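Local coordinates for CAMK/CAMK2 protein kinase (PDB 5IG1) that is probably a calcium/calmodulin-dependent protein kinase that transfers phosphate from ATP to serine and threonine of proteins, here present as its kinase domain, at residues C233-P238 with L252-L257; L211-P216 with P240-V245. All blocks are in the same frame, centred on the assembly; numbering follows the deposited sequence.

Overall arrangement
Both contacts lie in the mainly helical C-terminal lobe of the protein kinase fold, on the same side of the chain's centre and away from the predicted ATP-binding lysine, K53. Their centres are about 12 Å apart. Along the chain the segments alternate: 211-216 takes in the end of helix 198-213 and the loop after it; segments 233-238 and 240-245 follow one another in the loop between helices 223-231 and 247-256; 252-257 runs to the end of the second and one residue past it. The contacts touch directly: I253 packs on W242 and L212, F237 on W242, and P238 on Y215, so this loop is fitted to both helix 198-213 and helix 247-256.

Interaction 1. Residues C233-P238 with L252-L257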
loop_
_atom_site.group_PDB
_atom_site.type_symbol
_atom_site.label_atom_id
_atom_site.label_comp_id
_atom_site.label_asym_id
_atom_site.label_seq_id
_atom_site.Cartn_x
_atom_site.Cartn_y
_atom_site.Cartn_z
ATOM N N CYS A 233 12.636 17.913 -2.362
ATOM C CA CYS A 233 13.153 16.663 -2.918
ATOM C C CYS A 233 14.589 16.404 -2.453
ATOM O O CYS A 233 15.469 16.049 -3.240
ATOM C CB CYS A 233 13.057 16.671 -4.444
ATOM S SG CYS A 233 12.989 15.040 -5.180
ATOM N N GLN A 234 14.818 16.588 -1.152
ATOM C CA GLN A 234 16.146 16.442 -0.553
ATOM C C GLN A 234 16.340 14.989 -0.127
ATOM O O GLN A 234 16.011 14.589 0.992
ATOM C CB GLN A 234 16.316 17.398 0.622
ATOM C CG GLN A 234 16.319 18.863 0.233
ATOM C CD GLN A 234 17.471 19.209 -0.688
ATOM O OE1 GLN A 234 17.298 19.915 -1.684
ATOM N NE2 GLN A 234 18.660 18.710 -0.358
ATOM N N TYR A 235 16.888 14.191 -1.039
ATOM C CA TYR A 235 17.283 12.822 -0.745
ATOM C C TYR A 235 18.503 12.509 -1.599
ATOM O O TYR A 235 18.835 13.245 -2.531
ATOM C CB TYR A 235 16.148 11.832 -1.019
ATOM C CG TYR A 235 15.952 11.567 -2.487
ATOM C CD1 TYR A 235 15.186 12.419 -3.270
ATOM C CD2 TYR A 235 16.548 10.470 -3.095
ATOM C CE1 TYR A 235 15.015 12.185 -4.617
ATOM C CE2 TYR A 235 16.386 10.229 -4.439
ATOM C CZ TYR A 235 15.620 11.087 -5.196
ATOM O OH TYR A 235 15.460 10.842 -6.538
ATOM N N ASP A 236 19.167 11.400 -1.284
ATOM C CA ASP A 236 20.406 11.066 -1.974
ATOM C C ASP A 236 20.589 9.558 -2.000
ATOM O O ASP A 236 19.834 8.805 -1.384
ATOM C CB ASP A 236 21.612 11.745 -1.313
ATOM C CG ASP A 236 21.603 11.608 0.195
ATOM O OD1 ASP A 236 20.526 11.305 0.753
ATOM O OD2 ASP A 236 22.665 11.815 0.822
ATOM N N PHE A 237 21.608 9.128 -2.730
ATOM C CA PHE A 237 22.001 7.730 -2.777
ATOM C C PHE A 237 23.335 7.569 -2.059
ATOM O O PHE A 237 24.385 7.564 -2.710
ATOM C CB PHE A 237 22.096 7.254 -4.226
ATOM C CG PHE A 237 20.800 7.350 -4.980
ATOM C CD1 PHE A 237 19.609 6.994 -4.375
ATOM C CD2 PHE A 237 20.770 7.802 -6.288
ATOM C CE1 PHE A 237 18.416 7.078 -5.062
ATOM C CE2 PHE A 237 19.580 7.892 -6.978
ATOM C CZ PHE A 237 18.402 7.535 -6.364
ATOM N N PRO A 238 23.341 7.442 -0.731
ATOM C CA PRO A 238 24.617 7.407 -0.005
ATOM C C PRO A 238 25.421 6.153 -0.309
ATOM O O PRO A 238 24.869 5.063 -0.487
ATOM C CB PRO A 238 24.193 7.444 1.469
ATOM C CG PRO A 238 22.786 7.963 1.461
ATOM C CD PRO A 238 22.191 7.445 0.188
ATOM N N LEU A 252 15.137 5.113 -12.064
ATOM C CA LEU A 252 13.710 4.874 -11.881
ATOM C C LEU A 252 13.193 5.596 -10.645
ATOM O O LEU A 252 12.116 6.199 -10.675
ATOM C CB LEU A 252 13.437 3.372 -11.786
ATOM C CG LEU A 252 11.963 2.969 -11.662
ATOM C CD1 LEU A 252 11.168 3.526 -12.828
ATOM C CD2 LEU A 252 11.787 1.454 -11.575
ATOM N N ILE A 253 13.957 5.556 -9.551
ATOM C CA ILE A 253 13.562 6.268 -8.340
ATOM C C ILE A 253 13.593 7.772 -8.569
ATOM O O ILE A 253 12.678 8.493 -8.155
ATOM C CB ILE A 253 14.465 5.863 -7.164
ATOM C CG1 ILE A 253 14.282 4.380 -6.840
ATOM C CG2 ILE A 253 14.168 6.731 -5.954
ATOM C CD1 ILE A 253 15.272 3.858 -5.814
ATOM N N LYS A 254 14.649 8.275 -9.219
ATOM C CA LYS A 254 14.710 9.698 -9.538
ATOM C C LYS A 254 13.475 10.135 -10.312
ATOM O O LYS A 254 12.956 11.237 -10.101
ATOM C CB LYS A 254 15.978 10.014 -10.335
ATOM C CG LYS A 254 17.246 10.137 -9.500
ATOM C CD LYS A 254 17.407 11.536 -8.916
ATOM C CE LYS A 254 18.673 11.638 -8.069
ATOM N NZ LYS A 254 18.723 12.906 -7.288
ATOM N N ALA A 255 12.977 9.270 -11.201
ATOM C CA ALA A 255 11.796 9.615 -11.985
ATOM C C ALA A 255 10.534 9.549 -11.137
ATOM O O ALA A 255 9.691 10.450 -11.199
ATOM C CB ALA A 255 11.677 8.690 -13.195
ATOM N N MET A 256 10.389 8.490 -10.338
ATOM C CA MET A 256 9.224 8.367 -9.469
ATOM C C MET A 256 9.182 9.471 -8.422
ATOM O O MET A 256 8.098 9.838 -7.957
ATOM C CB MET A 256 9.218 7.004 -8.784
ATOM C CG MET A 256 9.007 5.829 -9.714
ATOM S SD MET A 256 8.956 4.277 -8.811
ATOM C CE MET A 256 8.667 3.132 -10.147
ATOM N N LEU A 257 10.337 9.998 -8.027
ATOM C CA LEU A 257 10.414 11.090 -7.059
ATOM C C LEU A 257 10.608 12.440 -7.736
ATOM O O LEU A 257 11.347 13.293 -7.237
ATOM C CB LEU A 257 11.531 10.830 -6.056
ATOM C CG LEU A 257 11.309 9.630 -5.135
ATOM C CD1 LEU A 257 12.489 9.457 -4.177
ATOM C CD2 LEU A 257 10.005 9.789 -4.366
#
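This is a mainly apolar contact in the C-terminal lobe, where the aromatic side chains Y235 and F237 of a loop pack on the last turn of helix 247-256. L257 sets its CD1 methyl over one face of the Y235 ring, a CH-pi contact 3.8 Å from the ring centroid and 17° off its normal. A broad flat ring suits this place because its face receives the leucine methyl, while the hydroxyl end lies beside the aliphatic chain of K254. The lysine chain bends at chi2 (-85°), which turns CD toward the tyrosine; its CE also comes to 4.0 Å from F237 CE2. The loop joins two helices of the kinase lobe: C233 leaves helix 223-231 through a Schellman motif with positive phi, and beyond it Y235 and F237, two residues apart, both turn toward helix 247-256. I253, branched at CB, turns its CG2 methyl to the edge of the F237 ring, 4.3 Å from CZ, while its other branch packs on W242. C233 SG lies near the carbonyl O of L257, where helix 247-256 ends. F237 also meets the ring of W242, while D236 O accepts a hydrogen bond from Y209 OH on helix 198-213.

Interaction 2. Residues L211-P216 with P240-V245; sequences LLVGYP and PEWDSV
In the C-terminal lobe of the kinase, the end of helix 198-213 meets the turn just before helix 247-256, and the indole of W242 fills the join. V213 CG1 lies over one face of that indole, offset toward its rim and 3.5 Å from the centroid of the five-membered ring, a CH-pi contact. Its CG2 nears W242 CZ2 and also lies over a face of the Y215 ring, so the two branches of the valine serve two aromatic groups. L212 CD1 meets the far end of the six-membered ring, 3.8 Å from W242 CZ3, and also touches V245 CG1 at 4.0 Å. Y215 OH donates to E241 OE1 over 2.6 Å, approaching from above the carboxylate plane, with ring and carboxylate 85° apart. The same hydroxyl accepts a weak, bent bond from W242 NE1 (3.1 Å, 126° at the hydrogen). Tryptophan suits this place because its large indole meets L212 and V213 with its carbon rings while its single N-H turns to the tyrosine. The glutamate chain bends at chi2 (105°), which swings CD toward the hydroxyl. G214 lets the chain leave the helix with positive phi, where a side chain would jam against the preceding carbonyl. An alanine in place of W242 would probably open a gap beside the V213 and L212 methyls and leave Y215 OH without its indole donor. W242 also meets Y209 of helix 198-213 and lies on K250 and I253 of helix 247-256, while L212 reaches A118 of helix 115-134.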
loop_
_atom_site.group_PDB
_atom_site.type_symbol
_atom_site.label_atom_id
_atom_site.label_comp_id
_atom_site.label_asym_id
_atom_site.label_seq_id
_atom_site.Cartn_x
_atom_site.Cartn_y
_atom_site.Cartn_z
ATOM N N LEU A 211 12.893 -0.688 -0.594
ATOM C CA LEU A 211 13.091 -2.032 -1.120
ATOM C C LEU A 211 14.531 -2.286 -1.530
ATOM O O LEU A 211 14.975 -3.436 -1.505
ATOM C CB LEU A 211 12.165 -2.264 -2.324
ATOM C CG LEU A 211 10.679 -2.518 -2.051
ATOM C CD1 LEU A 211 9.906 -2.772 -3.344
ATOM C CD2 LEU A 211 10.532 -3.700 -1.118
ATOM N N LEU A 212 15.280 -1.243 -1.890
ATOM C CA LEU A 212 16.652 -1.447 -2.324
ATOM C C LEU A 212 17.656 -1.358 -1.182
ATOM O O LEU A 212 18.633 -2.120 -1.184
ATOM C CB LEU A 212 17.012 -0.429 -3.406
ATOM C CG LEU A 212 16.126 -0.532 -4.648
ATOM C CD1 LEU A 212 16.612 0.366 -5.765
ATOM C CD2 LEU A 212 16.051 -1.980 -5.108
ATOM N N VAL A 213 17.444 -0.478 -0.203
ATOM C CA VAL A 213 18.467 -0.227 0.811
ATOM C C VAL A 213 17.973 -0.389 2.234
ATOM O O VAL A 213 18.812 -0.462 3.153
ATOM C CB VAL A 213 19.113 1.174 0.641
ATOM C CG1 VAL A 213 19.974 1.241 -0.632
ATOM C CG2 VAL A 213 18.048 2.277 0.650
ATOM N N GLY A 214 16.669 -0.410 2.513
ATOM C CA GLY A 214 16.208 -0.683 3.851
ATOM C C GLY A 214 15.938 0.526 4.710
ATOM O O GLY A 214 15.587 0.353 5.879
ATOM N N TYR A 215 16.084 1.737 4.179
ATOM C CA TYR A 215 15.800 2.958 4.918
ATOM C C TYR A 215 15.124 3.939 3.972
ATOM O O TYR A 215 15.320 3.853 2.756
ATOM C CB TYR A 215 17.071 3.585 5.509
ATOM C CG TYR A 215 18.145 3.902 4.498
ATOM C CD1 TYR A 215 18.171 5.127 3.849
ATOM C CD2 TYR A 215 19.154 2.994 4.220
ATOM C CE1 TYR A 215 19.159 5.431 2.936
ATOM C CE2 TYR A 215 20.148 3.293 3.305
ATOM C CZ TYR A 215 20.143 4.511 2.668
ATOM O OH TYR A 215 21.128 4.807 1.762
ATOM N N PRO A 216 14.303 4.849 4.493
ATOM C CA PRO A 216 13.537 5.744 3.620
ATOM C C PRO A 216 14.402 6.886 3.122
ATOM O O PRO A 216 15.394 7.252 3.771
ATOM C CB PRO A 216 12.420 6.251 4.540
ATOM C CG PRO A 216 13.038 6.216 5.901
ATOM C CD PRO A 216 13.972 5.048 5.916
ATOM N N PRO A 240 28.080 3.316 1.121
ATOM C CA PRO A 240 28.353 2.347 0.057
ATOM C C PRO A 240 27.128 1.565 -0.408
ATOM O O PRO A 240 27.240 0.814 -1.377
ATOM C CB PRO A 240 29.344 1.402 0.725
ATOM C CG PRO A 240 28.844 1.334 2.125
ATOM C CD PRO A 240 28.312 2.719 2.449
ATOM N N GLU A 241 25.994 1.724 0.281
ATOM C CA GLU A 241 24.826 0.897 -0.014
ATOM C C GLU A 241 24.423 1.013 -1.476
ATOM O O GLU A 241 24.151 0.003 -2.139
ATOM C CB GLU A 241 23.656 1.290 0.892
ATOM C CG GLU A 241 24.030 1.492 2.356
ATOM C CD GLU A 241 24.079 2.958 2.745
ATOM O OE1 GLU A 241 23.455 3.777 2.037
ATOM O OE2 GLU A 241 24.739 3.290 3.753
ATOM N N TRP A 242 24.394 2.233 -2.002
ATOM C CA TRP A 242 23.902 2.483 -3.347
ATOM C C TRP A 242 24.941 2.245 -4.430
ATOM O O TRP A 242 24.586 2.243 -5.613
ATOM C CB TRP A 242 23.387 3.915 -3.450
ATOM C CG TRP A 242 22.092 4.090 -2.767
ATOM C CD1 TRP A 242 21.885 4.558 -1.505
ATOM C CD2 TRP A 242 20.806 3.778 -3.300
ATOM N NE1 TRP A 242 20.540 4.572 -1.223
ATOM C CE2 TRP A 242 19.856 4.100 -2.312
ATOM C CE3 TRP A 242 20.364 3.275 -4.525
ATOM C CZ2 TRP A 242 18.494 3.923 -2.507
ATOM C CZ3 TRP A 242 19.015 3.104 -4.718
ATOM C CH2 TRP A 242 18.094 3.426 -3.715
ATOM N N ASP A 243 26.209 2.046 -4.063
ATOM C CA ASP A 243 27.227 1.788 -5.074
ATOM C C ASP A 243 27.005 0.454 -5.768
ATOM O O ASP A 243 27.404 0.291 -6.926
ATOM C CB ASP A 243 28.609 1.836 -4.437
ATOM C CG ASP A 243 28.882 3.159 -3.770
ATOM O OD1 ASP A 243 28.228 4.152 -4.149
ATOM O OD2 ASP A 243 29.752 3.210 -2.878
ATOM N N SER A 244 26.363 -0.500 -5.093
ATOM C CA SER A 244 26.060 -1.796 -5.681
ATOM C C SER A 244 24.639 -1.870 -6.223
ATOM O O SER A 244 24.121 -2.972 -6.431
ATOM C CB SER A 244 26.298 -2.911 -4.660
ATOM O OG SER A 244 25.576 -2.671 -3.467
ATOM N N VAL A 245 23.994 -0.726 -6.450
ATOM C CA VAL A 245 22.665 -0.680 -7.050
ATOM C C VAL A 245 22.812 -0.311 -8.518
ATOM O O VAL A 245 23.675 0.497 -8.883
ATOM C CB VAL A 245 21.740 0.311 -6.316
ATOM C CG1 VAL A 245 20.437 0.511 -7.086
ATOM C CG2 VAL A 245 21.427 -0.195 -4.930
#